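Local structure of sporozoite surface protein 2 (Plasmodium vivax, 4HQO) at residues 8-13 and 212-217; 13-18 and 205-210; 124-129 and 154-159; 53-58 and 79-84. The protein serves as a surface receptor for the gliding motility of malaria sporozoites, of which this chain holds the adhesive von Willebrand factor A and thrombospondin type 1 domains. The protein carries 4 engineered substitutions. All blocks are in the same frame, centred on the assembly; numbering follows the deposited sequence.

Interaction 1. Residues 8-13 and 212-217; sequences VKYSEE and RVANCG
Arg212 loses more surface here than any other residue, and different parts of its chain meet two partners. Its CB lies over one face of the Tyr10 ring, shifted toward the rim and 3.8 Å from the ring centroid, a CH-pi contact. CG, anti to the carbonyl carbon (chi1 -75°), comes to 3.7 Å from Glu12 OE2, and the bend at chi2 (-66°) directs the rest of the chain. NE stays 4.1 Å from that same OE2, beyond a salt bridge. A water fills the step: it accepts from Arg212 NE at 2.6 Å and donates to Glu12 OE2 at 3.2 Å. Beneath these side chains Tyr10 and Arg212 form an antiparallel hydrogen-bonded pair, whose shortest bond, Arg212 N to Tyr10 O at 2.6 Å, is almost straight (177°). The two segments belong to the two-stranded antiparallel sheet 7-15/207-215, which fits the extensible beta-ribbon of this receptor, running from the von Willebrand factor A domain toward the thrombospondin domain. Val8, paired with Ala214 on the face that carries Tyr10, sets CG1 4.0 Å from the small Ala214 CB. Its branched CB packs 3.7 Å from Cys216 SG, an apolar partner held by the disulfide to Cys245.

Interaction 2. Residues 13-18 and 205-210; sequences EVCNEQ and KVCTEV. Engineered in segment 13-18: Gln18 (natural residue Ser).
One covalent bond dominates: Cys15 SG and Cys207 SG are joined at 2.0 Å, with a right-handed torsion of 108° about the S-S bond. Each sulfur stands anti to its own carbonyl carbon, and the link ties strand 7-15 to strand 207-215.

Backbone hydrogen bonds are concentrated at the pair Val14 and Thr208. Val14 N gives a nearly linear bond to Thr208 O (2.9 Å), and Thr208 N returns one to Val14 O (3.0 Å) from above the carbonyl plane. A water donates to Val14 O and lies 2.6 Å from Thr208 OG1 at the ribbon's surface. This is the end of the ribbon 7-15/207-215 next to the von Willebrand factor A domain, where both strands run out into loops. There only a weak backbone bond, Asn16 N to Val206 O, remains, and a side chain supplements it: Asn16, its CG in the crowded position between N and the carbonyl carbon (chi1 60°), accepts a hydrogen bond on OD1 from Val206 N at 2.6 Å, the donor standing above the amide carbonyl plane. Asn16 ND2 reaches the backbone O of Ala204, so the one amide accepts from Val206 and donates to Ala204.

Apolar contact is slighter. Val14 CG2 meets Val210 CG2 at 3.7 Å, crossing at about a right angle, while the extended Lys205 brings CE to 3.8 Å from Glu17 CB, near Cys15 CB too.

Interaction 3. Residues 124-129 and 154-159; sequences KAIQLV and NVRLAV. Engineered in segment 154-159: Arg156 (natural residue Ser).
Strands 126-129 and 156-159 run parallel, their axes 4.7 Å apart at closest and inclined by 25°, and three hydrogen bonds, the latter two almost straight, join them: Arg156 N to Gln127 O, Val129 N to Arg156 O and Ala158 N to Val129 O, the last at 2.9 Å. Before the first of these, a water bridges the two segments, accepting from Gln127 N and donating to Asn154 O.

Val129 carries much of the apolar packing. Its two methyls divide the work: CG2 meets Val155 CG1 at 3.6 Å, and CG1 meets Leu157 CD1 at 3.7 Å, compact branched groups that suit the buried interior. On the other face Leu128 brings CD1 to 3.9 Å from Arg156 CB, the two side chains crossing at about a right angle. Arg156, an engineered residue, bends at chi2 (95°) and lays one face of its guanidinium against Ile126 CG2, which is 3.8 Å from NH1. The side chain of the buried Gln127 meets Val155 by its CB; a further bend swings its amide away, where OE1 bonds Tyr22 OH, and NE2 bonds both Asp20 OD2 and Ala125 O, so that both polar ends are satisfied.

The pair closes a beta-alpha-beta unit in the von Willebrand factor A fold: helix 140-152 connects the strands and ends in a Schellman motif with Asn154, at positive phi, as its C-prime residue. Strand 19-26 flanks 126-133 on its other edge, and helix 192-203 packs on the face of Leu128 and Arg156 through Ile199 and Phe202.

Interaction 4. Residues 53-58 and 79-84; sequences LSRDTI and QSIDKR
Asp82 OD2 is gripped twice: by Arg84 NE in a 3.0 Å salt bridge and by Gln85 NE2. OD2 lies in the guanidinium plane of Arg84 and receives NE on its syn lone pair, a geometry well suited to a carboxylate. Asp82 is the junction between two helices, leaving helix 78-81 and standing at the N-cap position of helix 83-96. Against this junction packs the loop that joins helix 33-49 to strand 58-65 of the von Willebrand factor A fold, turning as a type I beta turn from Ser54 to Thr57. The turn is tied by Thr57 N to Ser54 O and by the hydroxyls Ser54 OG and Thr57 OG1, 2.7 Å apart. Across the contact no hydrogen bond forms and van der Waals packing, much of it on polar groups, does the joining. Leu53 reaches CD1 over the helix break to 3.8 Å from Ser80 O and 3.9 Å from Lys83 CA. Ile81 sets CD1 over one face of the Arg55 guanidinium, 3.7 Å from NH2. Two bends, at chi2 (78°) and chi3 (62°), fold Arg55 back over that methyl, while its NH1 bonds Gly76 O. The buried Ser80 OG is held by Leu60 O and Gly76 N.

Interactions 1 and 2 share Glu13 and lie on the same ribbon, centres about 17 Å apart; a probable hydrogen bond, Glu12 N to Val210 O at 3.1 Å, joins them. Interaction 2 connects the ribbon to the von Willebrand factor A domain: the backbone O of the engineered Gln18 makes a probable hydrogen bond of 3.0 Å with Ile126 N of interaction 3, and Glu17 O packs 3.4 Å from Thr57 CB of interaction 4. Interactions 3 and 4 sit within that domain without touching, nearest atoms about 6 Å apart. None forms the magnesium site of Ser28, Ser30 and Thr103. The sodium lies about 11 Å from the Val129 side chain and about 12 Å from that of Ser80.

Interaction 1. Residues 8-13 and 212-217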
loop_
_atom_site.group_PDB
_atom_site.type_symbol
_atom_site.label_atom_id
_atom_site.label_comp_id
_atom_site.label_asym_id
_atom_site.label_seq_id
_atom_site.Cartn_x
_atom_site.Cartn_y
_atom_site.Cartn_z
ATOM N N VAL A 8 -15.671 -22.413 9.842
ATOM C CA VAL A 8 -14.881 -23.265 8.958
ATOM C C VAL A 8 -13.415 -22.817 8.933
ATOM O O VAL A 8 -13.113 -21.621 8.975
ATOM C CB VAL A 8 -15.472 -23.317 7.523
ATOM C CG1 VAL A 8 -15.363 -21.965 6.835
ATOM C CG2 VAL A 8 -14.792 -24.401 6.697
ATOM N N LYS A 9 -12.509 -23.790 8.890
ATOM C CA LYS A 9 -11.078 -23.516 8.893
ATOM C C LYS A 9 -10.445 -23.952 7.579
ATOM O O LYS A 9 -10.777 -25.013 7.042
ATOM C CB LYS A 9 -10.396 -24.238 10.059
ATOM C CG LYS A 9 -10.898 -23.829 11.438
ATOM C CD LYS A 9 -10.315 -24.721 12.524
ATOM C CE LYS A 9 -10.900 -24.395 13.893
ATOM N NZ LYS A 9 -10.533 -25.418 14.915
ATOM N N TYR A 10 -9.527 -23.137 7.070
ATOM C CA TYR A 10 -8.842 -23.452 5.822
ATOM C C TYR A 10 -7.448 -22.833 5.758
ATOM O O TYR A 10 -7.148 -21.863 6.457
ATOM C CB TYR A 10 -9.680 -23.009 4.614
ATOM C CG TYR A 10 -10.018 -21.535 4.596
ATOM C CD1 TYR A 10 -11.079 -21.037 5.344
ATOM C CD2 TYR A 10 -9.282 -20.641 3.826
ATOM C CE1 TYR A 10 -11.393 -19.686 5.332
ATOM C CE2 TYR A 10 -9.589 -19.286 3.807
ATOM C CZ TYR A 10 -10.646 -18.817 4.564
ATOM O OH TYR A 10 -10.962 -17.478 4.552
ATOM N N SER A 11 -6.601 -23.405 4.910
ATOM C CA SER A 11 -5.243 -22.912 4.725
ATOM C C SER A 11 -5.152 -21.921 3.562
ATOM O O SER A 11 -5.849 -22.062 2.554
ATOM C CB SER A 11 -4.295 -24.087 4.484
ATOM O OG SER A 11 -2.987 -23.632 4.190
ATOM N N GLU A 12 -4.295 -20.914 3.708
ATOM C CA GLU A 12 -4.006 -20.002 2.611
ATOM C C GLU A 12 -2.643 -19.344 2.780
ATOM O O GLU A 12 -2.158 -19.147 3.895
ATOM C CB GLU A 12 -5.107 -18.945 2.442
ATOM C CG GLU A 12 -4.942 -17.694 3.288
ATOM C CD GLU A 12 -6.021 -16.664 3.010
ATOM O OE1 GLU A 12 -6.971 -16.986 2.266
ATOM O OE2 GLU A 12 -5.919 -15.534 3.533
ATOM N N GLU A 13 -2.028 -19.011 1.655
ATOM C CA GLU A 13 -0.720 -18.384 1.654
ATOM C C GLU A 13 -0.886 -16.869 1.672
ATOM O O GLU A 13 -1.662 -16.311 0.899
ATOM C CB GLU A 13 0.065 -18.840 0.424
ATOM C CG GLU A 13 1.491 -18.334 0.349
ATOM C CD GLU A 13 2.232 -18.898 -0.848
ATOM O OE1 GLU A 13 2.125 -20.122 -1.092
ATOM O OE2 GLU A 13 2.911 -18.115 -1.552
ATOM N N ARG A 212 -6.884 -19.913 8.230
ATOM C CA ARG A 212 -7.944 -18.914 8.286
ATOM C C ARG A 212 -9.282 -19.481 8.757
ATOM O O ARG A 212 -9.575 -20.665 8.580
ATOM C CB ARG A 212 -8.091 -18.216 6.937
ATOM C CG ARG A 212 -6.981 -17.223 6.657
ATOM C CD ARG A 212 -7.058 -16.059 7.631
ATOM N NE ARG A 212 -5.852 -15.234 7.622
ATOM C CZ ARG A 212 -4.924 -15.255 8.575
ATOM N NH1 ARG A 212 -5.058 -16.064 9.623
ATOM N NH2 ARG A 212 -3.860 -14.465 8.481
ATOM N N VAL A 213 -10.084 -18.611 9.361
ATOM C CA VAL A 213 -11.349 -18.998 9.967
ATOM C C VAL A 213 -12.474 -18.107 9.445
ATOM O O VAL A 213 -12.287 -16.905 9.255
ATOM C CB VAL A 213 -11.262 -18.927 11.520
ATOM C CG1 VAL A 213 -12.571 -18.450 12.138
ATOM C CG2 VAL A 213 -10.838 -20.275 12.102
ATOM N N ALA A 214 -13.631 -18.710 9.187
ATOM C CA ALA A 214 -14.806 -17.959 8.756
ATOM C C ALA A 214 -16.066 -18.480 9.441
ATOM O O ALA A 214 -16.222 -19.683 9.644
ATOM C CB ALA A 214 -14.953 -18.023 7.245
ATOM N N ASN A 215 -16.960 -17.563 9.799
ATOM C CA ASN A 215 -18.221 -17.923 10.437
ATOM C C ASN A 215 -19.249 -18.351 9.392
ATOM O O ASN A 215 -19.579 -17.584 8.487
ATOM C CB ASN A 215 -18.757 -16.745 11.258
ATOM C CG ASN A 215 -19.708 -17.178 12.362
ATOM O OD1 ASN A 215 -20.242 -18.288 12.346
ATOM N ND2 ASN A 215 -19.925 -16.295 13.330
ATOM N N CYS A 216 -19.749 -19.577 9.517
ATOM C CA CYS A 216 -20.688 -20.123 8.541
ATOM C C CYS A 216 -22.140 -19.744 8.826
ATOM O O CYS A 216 -23.011 -19.912 7.972
ATOM C CB CYS A 216 -20.547 -21.643 8.455
ATOM S SG CYS A 216 -19.007 -22.187 7.699
ATOM N N GLY A 217 -22.397 -19.232 10.024
ATOM C CA GLY A 217 -23.740 -18.835 10.407
ATOM C C GLY A 217 -24.555 -20.002 10.922
ATOM O O GLY A 217 -24.124 -21.152 10.832
HETATM O O HOH W 1 -4.851 -13.566 5.827
#

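Interaction 2. Residues 13-18 and 205-210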
loop_
_atom_site.group_PDB
_atom_site.type_symbol
_atom_site.label_atom_id
_atom_site.label_comp_id
_atom_site.label_asym_id
_atom_site.label_seq_id
_atom_site.Cartn_x
_atom_site.Cartn_y
_atom_site.Cartn_z
ATOM N N GLU A 13 -2.028 -19.011 1.655
ATOM C CA GLU A 13 -0.720 -18.384 1.654
ATOM C C GLU A 13 -0.886 -16.869 1.672
ATOM O O GLU A 13 -1.662 -16.311 0.899
ATOM C CB GLU A 13 0.065 -18.840 0.424
ATOM C CG GLU A 13 1.491 -18.334 0.349
ATOM C CD GLU A 13 2.232 -18.898 -0.848
ATOM O OE1 GLU A 13 2.125 -20.122 -1.092
ATOM O OE2 GLU A 13 2.911 -18.115 -1.552
ATOM N N VAL A 14 -0.165 -16.209 2.570
ATOM C CA VAL A 14 -0.286 -14.771 2.738
ATOM C C VAL A 14 1.058 -14.094 2.516
ATOM O O VAL A 14 2.025 -14.361 3.230
ATOM C CB VAL A 14 -0.814 -14.413 4.146
ATOM C CG1 VAL A 14 -0.778 -12.905 4.367
ATOM C CG2 VAL A 14 -2.221 -14.945 4.328
ATOM N N CYS A 15 1.117 -13.226 1.512
ATOM C CA CYS A 15 2.322 -12.466 1.229
ATOM C C CYS A 15 2.029 -10.982 1.362
ATOM O O CYS A 15 0.872 -10.564 1.469
ATOM C CB CYS A 15 2.846 -12.759 -0.184
ATOM S SG CYS A 15 3.202 -14.500 -0.557
ATOM N N ASN A 16 3.088 -10.188 1.351
ATOM C CA ASN A 16 2.967 -8.747 1.411
ATOM C C ASN A 16 3.365 -8.154 0.067
ATOM O O ASN A 16 4.152 -7.213 -0.000
ATOM C CB ASN A 16 3.870 -8.207 2.516
ATOM C CG ASN A 16 5.329 -8.551 2.292
ATOM O OD1 ASN A 16 5.659 -9.431 1.485
ATOM N ND2 ASN A 16 6.215 -7.862 3.002
ATOM N N GLU A 17 2.828 -8.721 -1.010
ATOM C CA GLU A 17 3.250 -8.330 -2.348
ATOM C C GLU A 17 2.668 -6.979 -2.778
ATOM O O GLU A 17 3.229 -6.299 -3.635
ATOM C CB GLU A 17 2.915 -9.426 -3.371
ATOM C CG GLU A 17 1.450 -9.505 -3.773
ATOM C CD GLU A 17 0.579 -10.208 -2.740
ATOM O OE1 GLU A 17 1.109 -10.652 -1.701
ATOM O OE2 GLU A 17 -0.646 -10.315 -2.969
ATOM N N GLN A 18 1.547 -6.592 -2.180
ATOM C CA GLN A 18 0.933 -5.310 -2.492
ATOM C C GLN A 18 1.666 -4.180 -1.777
ATOM O O GLN A 18 1.842 -4.220 -0.557
ATOM C CB GLN A 18 -0.547 -5.313 -2.106
ATOM C CG GLN A 18 -1.354 -6.389 -2.799
ATOM C CD GLN A 18 -2.849 -6.226 -2.600
ATOM O OE1 GLN A 18 -3.298 -5.319 -1.903
ATOM N NE2 GLN A 18 -3.627 -7.108 -3.211
ATOM N N LYS A 205 9.659 -9.069 -0.159
ATOM C CA LYS A 205 8.501 -9.946 -0.150
ATOM C C LYS A 205 8.652 -10.990 0.934
ATOM O O LYS A 205 9.727 -11.565 1.105
ATOM C CB LYS A 205 8.317 -10.621 -1.512
ATOM C CG LYS A 205 6.920 -11.165 -1.730
ATOM C CD LYS A 205 6.783 -11.848 -3.076
ATOM C CE LYS A 205 5.352 -12.315 -3.290
ATOM N NZ LYS A 205 5.186 -13.102 -4.544
ATOM N N VAL A 206 7.576 -11.218 1.681
ATOM C CA VAL A 206 7.562 -12.239 2.732
ATOM C C VAL A 206 6.300 -13.086 2.611
ATOM O O VAL A 206 5.192 -12.575 2.746
ATOM C CB VAL A 206 7.593 -11.610 4.141
ATOM C CG1 VAL A 206 7.528 -12.693 5.211
ATOM C CG2 VAL A 206 8.834 -10.739 4.324
ATOM N N CYS A 207 6.472 -14.374 2.333
ATOM C CA CYS A 207 5.342 -15.294 2.222
ATOM C C CYS A 207 5.311 -16.264 3.392
ATOM O O CYS A 207 6.319 -16.886 3.716
ATOM C CB CYS A 207 5.405 -16.083 0.909
ATOM S SG CYS A 207 5.168 -15.071 -0.574
ATOM N N THR A 208 4.153 -16.383 4.029
ATOM C CA THR A 208 3.972 -17.391 5.066
ATOM C C THR A 208 2.689 -18.173 4.844
ATOM O O THR A 208 1.801 -17.738 4.115
ATOM C CB THR A 208 3.970 -16.796 6.495
ATOM O OG1 THR A 208 2.873 -15.890 6.637
ATOM C CG2 THR A 208 5.274 -16.058 6.787
ATOM N N GLU A 209 2.603 -19.337 5.470
ATOM C CA GLU A 209 1.412 -20.161 5.378
ATOM C C GLU A 209 0.623 -20.049 6.679
ATOM O O GLU A 209 1.127 -20.398 7.747
ATOM C CB GLU A 209 1.808 -21.612 5.121
ATOM C CG GLU A 209 0.689 -22.480 4.603
ATOM C CD GLU A 209 1.153 -23.894 4.324
ATOM O OE1 GLU A 209 2.158 -24.321 4.934
ATOM O OE2 GLU A 209 0.521 -24.575 3.491
ATOM N N VAL A 210 -0.607 -19.552 6.589
ATOM C CA VAL A 210 -1.447 -19.359 7.765
ATOM C C VAL A 210 -2.750 -20.148 7.668
ATOM O O VAL A 210 -3.121 -20.629 6.599
ATOM C CB VAL A 210 -1.799 -17.879 7.976
ATOM C CG1 VAL A 210 -0.552 -17.011 7.884
ATOM C CG2 VAL A 210 -2.827 -17.437 6.951
HETATM O O HOH W 2 3.022 -13.400 6.082
#

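Interaction 3. Residues 124-129 and 154-159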
loop_
_atom_site.group_PDB
_atom_site.type_symbol
_atom_site.label_atom_id
_atom_site.label_comp_id
_atom_site.label_asym_id
_atom_site.label_seq_id
_atom_site.Cartn_x
_atom_site.Cartn_y
_atom_site.Cartn_z
ATOM N N LYS A 124 -4.736 -4.108 2.175
ATOM C CA LYS A 124 -3.689 -5.055 2.549
ATOM C C LYS A 124 -2.298 -4.624 2.104
ATOM O O LYS A 124 -1.318 -5.338 2.323
ATOM C CB LYS A 124 -4.003 -6.436 1.970
ATOM C CG LYS A 124 -5.229 -7.097 2.590
ATOM C CD LYS A 124 -5.541 -8.422 1.912
ATOM C CE LYS A 124 -6.678 -9.154 2.617
ATOM N NZ LYS A 124 -6.989 -10.451 1.956
ATOM N N ALA A 125 -2.206 -3.459 1.472
ATOM C CA ALA A 125 -0.932 -3.025 0.911
ATOM C C ALA A 125 -0.053 -2.301 1.925
ATOM O O ALA A 125 -0.541 -1.525 2.750
ATOM C CB ALA A 125 -1.161 -2.141 -0.318
ATOM N N ILE A 126 1.246 -2.570 1.854
ATOM C CA ILE A 126 2.246 -1.748 2.519
ATOM C C ILE A 126 2.122 -0.317 2.002
ATOM O O ILE A 126 2.042 -0.104 0.799
ATOM C CB ILE A 126 3.654 -2.257 2.191
ATOM C CG1 ILE A 126 3.907 -3.597 2.892
ATOM C CG2 ILE A 126 4.697 -1.262 2.601
ATOM C CD1 ILE A 126 5.123 -4.316 2.356
ATOM N N GLN A 127 2.087 0.653 2.915
ATOM C CA GLN A 127 1.993 2.060 2.551
ATOM C C GLN A 127 3.386 2.675 2.665
ATOM O O GLN A 127 3.917 2.805 3.765
ATOM C CB GLN A 127 1.002 2.777 3.478
ATOM C CG GLN A 127 -0.418 2.217 3.429
ATOM C CD GLN A 127 -1.009 2.286 2.024
ATOM O OE1 GLN A 127 -1.058 3.350 1.411
ATOM N NE2 GLN A 127 -1.445 1.145 1.504
ATOM N N LEU A 128 3.992 3.034 1.534
ATOM C CA LEU A 128 5.366 3.525 1.554
ATOM C C LEU A 128 5.471 4.890 0.891
ATOM O O LEU A 128 5.158 5.045 -0.289
ATOM C CB LEU A 128 6.322 2.542 0.868
ATOM C CG LEU A 128 7.741 3.077 0.615
ATOM C CD1 LEU A 128 8.508 3.403 1.922
ATOM C CD2 LEU A 128 8.537 2.117 -0.250
ATOM N N VAL A 129 5.904 5.888 1.653
ATOM C CA VAL A 129 6.138 7.204 1.073
ATOM C C VAL A 129 7.617 7.401 0.815
ATOM O O VAL A 129 8.443 7.222 1.713
ATOM C CB VAL A 129 5.653 8.347 1.977
ATOM C CG1 VAL A 129 6.013 9.691 1.342
ATOM C CG2 VAL A 129 4.148 8.252 2.208
ATOM N N ASN A 154 0.788 3.733 10.513
ATOM C CA ASN A 154 1.549 2.626 9.908
ATOM C C ASN A 154 2.089 2.869 8.483
ATOM O O ASN A 154 2.355 1.927 7.735
ATOM C CB ASN A 154 0.733 1.324 9.954
ATOM C CG ASN A 154 1.604 0.093 10.009
ATOM O OD1 ASN A 154 2.639 0.080 10.676
ATOM N ND2 ASN A 154 1.197 -0.952 9.295
ATOM N N VAL A 155 2.252 4.129 8.105
ATOM C CA VAL A 155 2.879 4.451 6.828
ATOM C C VAL A 155 4.396 4.468 7.023
ATOM O O VAL A 155 4.886 5.045 7.989
ATOM C CB VAL A 155 2.402 5.829 6.290
ATOM C CG1 VAL A 155 3.029 6.130 4.944
ATOM C CG2 VAL A 155 0.875 5.878 6.183
ATOM N N ARG A 156 5.138 3.829 6.119
ATOM C CA ARG A 156 6.601 3.900 6.162
ATOM C C ARG A 156 7.065 5.114 5.375
ATOM O O ARG A 156 6.482 5.435 4.345
ATOM C CB ARG A 156 7.234 2.631 5.580
ATOM C CG ARG A 156 6.953 1.365 6.384
ATOM C CD ARG A 156 5.749 0.606 5.840
ATOM N NE ARG A 156 5.465 -0.609 6.604
ATOM C CZ ARG A 156 6.083 -1.773 6.423
ATOM N NH1 ARG A 156 7.034 -1.892 5.502
ATOM N NH2 ARG A 156 5.752 -2.821 7.167
ATOM N N LEU A 157 8.102 5.791 5.858
ATOM C CA LEU A 157 8.615 6.989 5.190
ATOM C C LEU A 157 10.113 6.906 4.953
ATOM O O LEU A 157 10.898 6.745 5.890
ATOM C CB LEU A 157 8.304 8.261 5.995
ATOM C CG LEU A 157 8.973 9.544 5.468
ATOM C CD1 LEU A 157 8.377 9.979 4.133
ATOM C CD2 LEU A 157 8.907 10.701 6.482
ATOM N N ALA A 158 10.507 7.017 3.691
ATOM C CA ALA A 158 11.916 7.072 3.359
ATOM C C ALA A 158 12.179 8.435 2.745
ATOM O O ALA A 158 11.379 8.930 1.939
ATOM C CB ALA A 158 12.290 5.952 2.388
ATOM N N VAL A 159 13.283 9.056 3.143
ATOM C CA VAL A 159 13.636 10.364 2.603
ATOM C C VAL A 159 14.874 10.258 1.719
ATOM O O VAL A 159 15.872 9.648 2.112
ATOM C CB VAL A 159 13.866 11.417 3.721
ATOM C CG1 VAL A 159 14.119 12.800 3.113
ATOM C CG2 VAL A 159 12.663 11.463 4.665
HETATM O O HOH W 3 2.011 0.212 5.721
#

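Interaction 4. Residues 53-58 and 79-84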
loop_
_atom_site.group_PDB
_atom_site.type_symbol
_atom_site.label_atom_id
_atom_site.label_comp_id
_atom_site.label_asym_id
_atom_site.label_seq_id
_atom_site.Cartn_x
_atom_site.Cartn_y
_atom_site.Cartn_z
ATOM N N LEU A 53 6.650 -2.839 -10.828
ATOM C CA LEU A 53 5.255 -2.421 -10.869
ATOM C C LEU A 53 4.390 -3.465 -11.568
ATOM O O LEU A 53 4.827 -4.106 -12.526
ATOM C CB LEU A 53 5.110 -1.055 -11.555
ATOM C CG LEU A 53 6.002 0.081 -11.036
ATOM C CD1 LEU A 53 5.865 1.321 -11.911
ATOM C CD2 LEU A 53 5.693 0.431 -9.601
ATOM N N SER A 54 3.180 -3.662 -11.052
ATOM C CA SER A 54 2.166 -4.495 -11.692
ATOM C C SER A 54 0.863 -4.294 -10.943
ATOM O O SER A 54 0.862 -3.797 -9.821
ATOM C CB SER A 54 2.541 -5.989 -11.694
ATOM O OG SER A 54 2.360 -6.578 -10.414
ATOM N N ARG A 55 -0.241 -4.681 -11.570
ATOM C CA ARG A 55 -1.559 -4.535 -10.966
ATOM C C ARG A 55 -1.604 -5.105 -9.546
ATOM O O ARG A 55 -2.037 -4.426 -8.619
ATOM C CB ARG A 55 -2.606 -5.215 -11.853
ATOM C CG ARG A 55 -3.889 -5.578 -11.134
ATOM C CD ARG A 55 -4.759 -4.367 -10.960
ATOM N NE ARG A 55 -5.134 -3.834 -12.263
ATOM C CZ ARG A 55 -5.125 -2.544 -12.579
ATOM N NH1 ARG A 55 -4.761 -1.623 -11.674
ATOM N NH2 ARG A 55 -5.482 -2.180 -13.809
ATOM N N ASP A 56 -1.119 -6.334 -9.376
ATOM C CA ASP A 56 -1.248 -7.046 -8.099
ATOM C C ASP A 56 -0.132 -6.788 -7.089
ATOM O O ASP A 56 -0.188 -7.285 -5.963
ATOM C CB ASP A 56 -1.346 -8.559 -8.336
ATOM C CG ASP A 56 -2.558 -8.943 -9.159
ATOM O OD1 ASP A 56 -3.571 -8.206 -9.104
ATOM O OD2 ASP A 56 -2.492 -9.982 -9.860
ATOM N N THR A 57 0.899 -6.050 -7.482
ATOM C CA THR A 57 2.017 -5.846 -6.564
ATOM C C THR A 57 2.261 -4.359 -6.268
ATOM O O THR A 57 1.444 -3.718 -5.593
ATOM C CB THR A 57 3.312 -6.606 -7.004
ATOM O OG1 THR A 57 3.829 -6.064 -8.224
ATOM C CG2 THR A 57 3.021 -8.098 -7.204
ATOM N N ILE A 58 3.361 -3.801 -6.758
ATOM C CA ILE A 58 3.637 -2.385 -6.486
ATOM C C ILE A 58 2.810 -1.460 -7.383
ATOM O O ILE A 58 2.813 -1.606 -8.601
ATOM C CB ILE A 58 5.142 -2.062 -6.610
ATOM C CG1 ILE A 58 5.956 -3.073 -5.792
ATOM C CG2 ILE A 58 5.421 -0.636 -6.140
ATOM C CD1 ILE A 58 7.456 -2.842 -5.810
ATOM N N GLN A 79 -0.216 4.236 -15.833
ATOM C CA GLN A 79 1.100 4.782 -15.493
ATOM C C GLN A 79 1.551 4.382 -14.095
ATOM O O GLN A 79 2.730 4.497 -13.750
ATOM C CB GLN A 79 1.122 6.309 -15.626
ATOM C CG GLN A 79 1.095 6.795 -17.050
ATOM C CD GLN A 79 1.337 8.287 -17.161
ATOM O OE1 GLN A 79 0.787 9.071 -16.396
ATOM N NE2 GLN A 79 2.171 8.684 -18.119
ATOM N N SER A 80 0.605 3.909 -13.294
ATOM C CA SER A 80 0.894 3.515 -11.927
ATOM C C SER A 80 1.451 2.096 -11.850
ATOM O O SER A 80 2.249 1.780 -10.966
ATOM C CB SER A 80 -0.378 3.625 -11.075
ATOM O OG SER A 80 -0.187 3.000 -9.826
ATOM N N ILE A 81 1.027 1.240 -12.778
ATOM C CA ILE A 81 1.315 -0.183 -12.682
ATOM C C ILE A 81 2.209 -0.691 -13.813
ATOM O O ILE A 81 2.569 -1.866 -13.837
ATOM C CB ILE A 81 0.013 -1.028 -12.679
ATOM C CG1 ILE A 81 -0.678 -0.935 -14.040
ATOM C CG2 ILE A 81 -0.926 -0.573 -11.571
ATOM C CD1 ILE A 81 -1.772 -1.957 -14.238
ATOM N N ASP A 82 2.553 0.186 -14.751
ATOM C CA ASP A 82 3.370 -0.211 -15.903
ATOM C C ASP A 82 4.650 0.605 -15.914
ATOM O O ASP A 82 4.613 1.811 -16.110
ATOM C CB ASP A 82 2.609 0.001 -17.216
ATOM C CG ASP A 82 3.375 -0.517 -18.433
ATOM O OD1 ASP A 82 4.383 -1.227 -18.245
ATOM O OD2 ASP A 82 2.964 -0.224 -19.579
ATOM N N LYS A 83 5.777 -0.065 -15.699
ATOM C CA LYS A 83 7.080 0.587 -15.589
ATOM C C LYS A 83 7.415 1.552 -16.739
ATOM O O LYS A 83 7.788 2.696 -16.496
ATOM C CB LYS A 83 8.182 -0.464 -15.472
ATOM C CG LYS A 83 9.530 0.120 -15.148
ATOM C CD LYS A 83 10.197 -0.702 -14.076
ATOM C CE LYS A 83 11.012 -1.794 -14.680
ATOM N NZ LYS A 83 11.584 -2.674 -13.641
ATOM N N ARG A 84 7.281 1.091 -17.980
ATOM C CA ARG A 84 7.561 1.954 -19.136
ATOM C C ARG A 84 6.752 3.275 -19.104
ATOM O O ARG A 84 7.273 4.338 -19.430
ATOM C CB ARG A 84 7.351 1.187 -20.454
ATOM C CG ARG A 84 5.926 0.669 -20.673
ATOM C CD ARG A 84 5.850 -0.391 -21.761
ATOM N NE ARG A 84 4.466 -0.715 -22.109
ATOM C CZ ARG A 84 4.097 -1.267 -23.263
ATOM N NH1 ARG A 84 2.817 -1.516 -23.514
ATOM N NH2 ARG A 84 5.011 -1.574 -24.173
#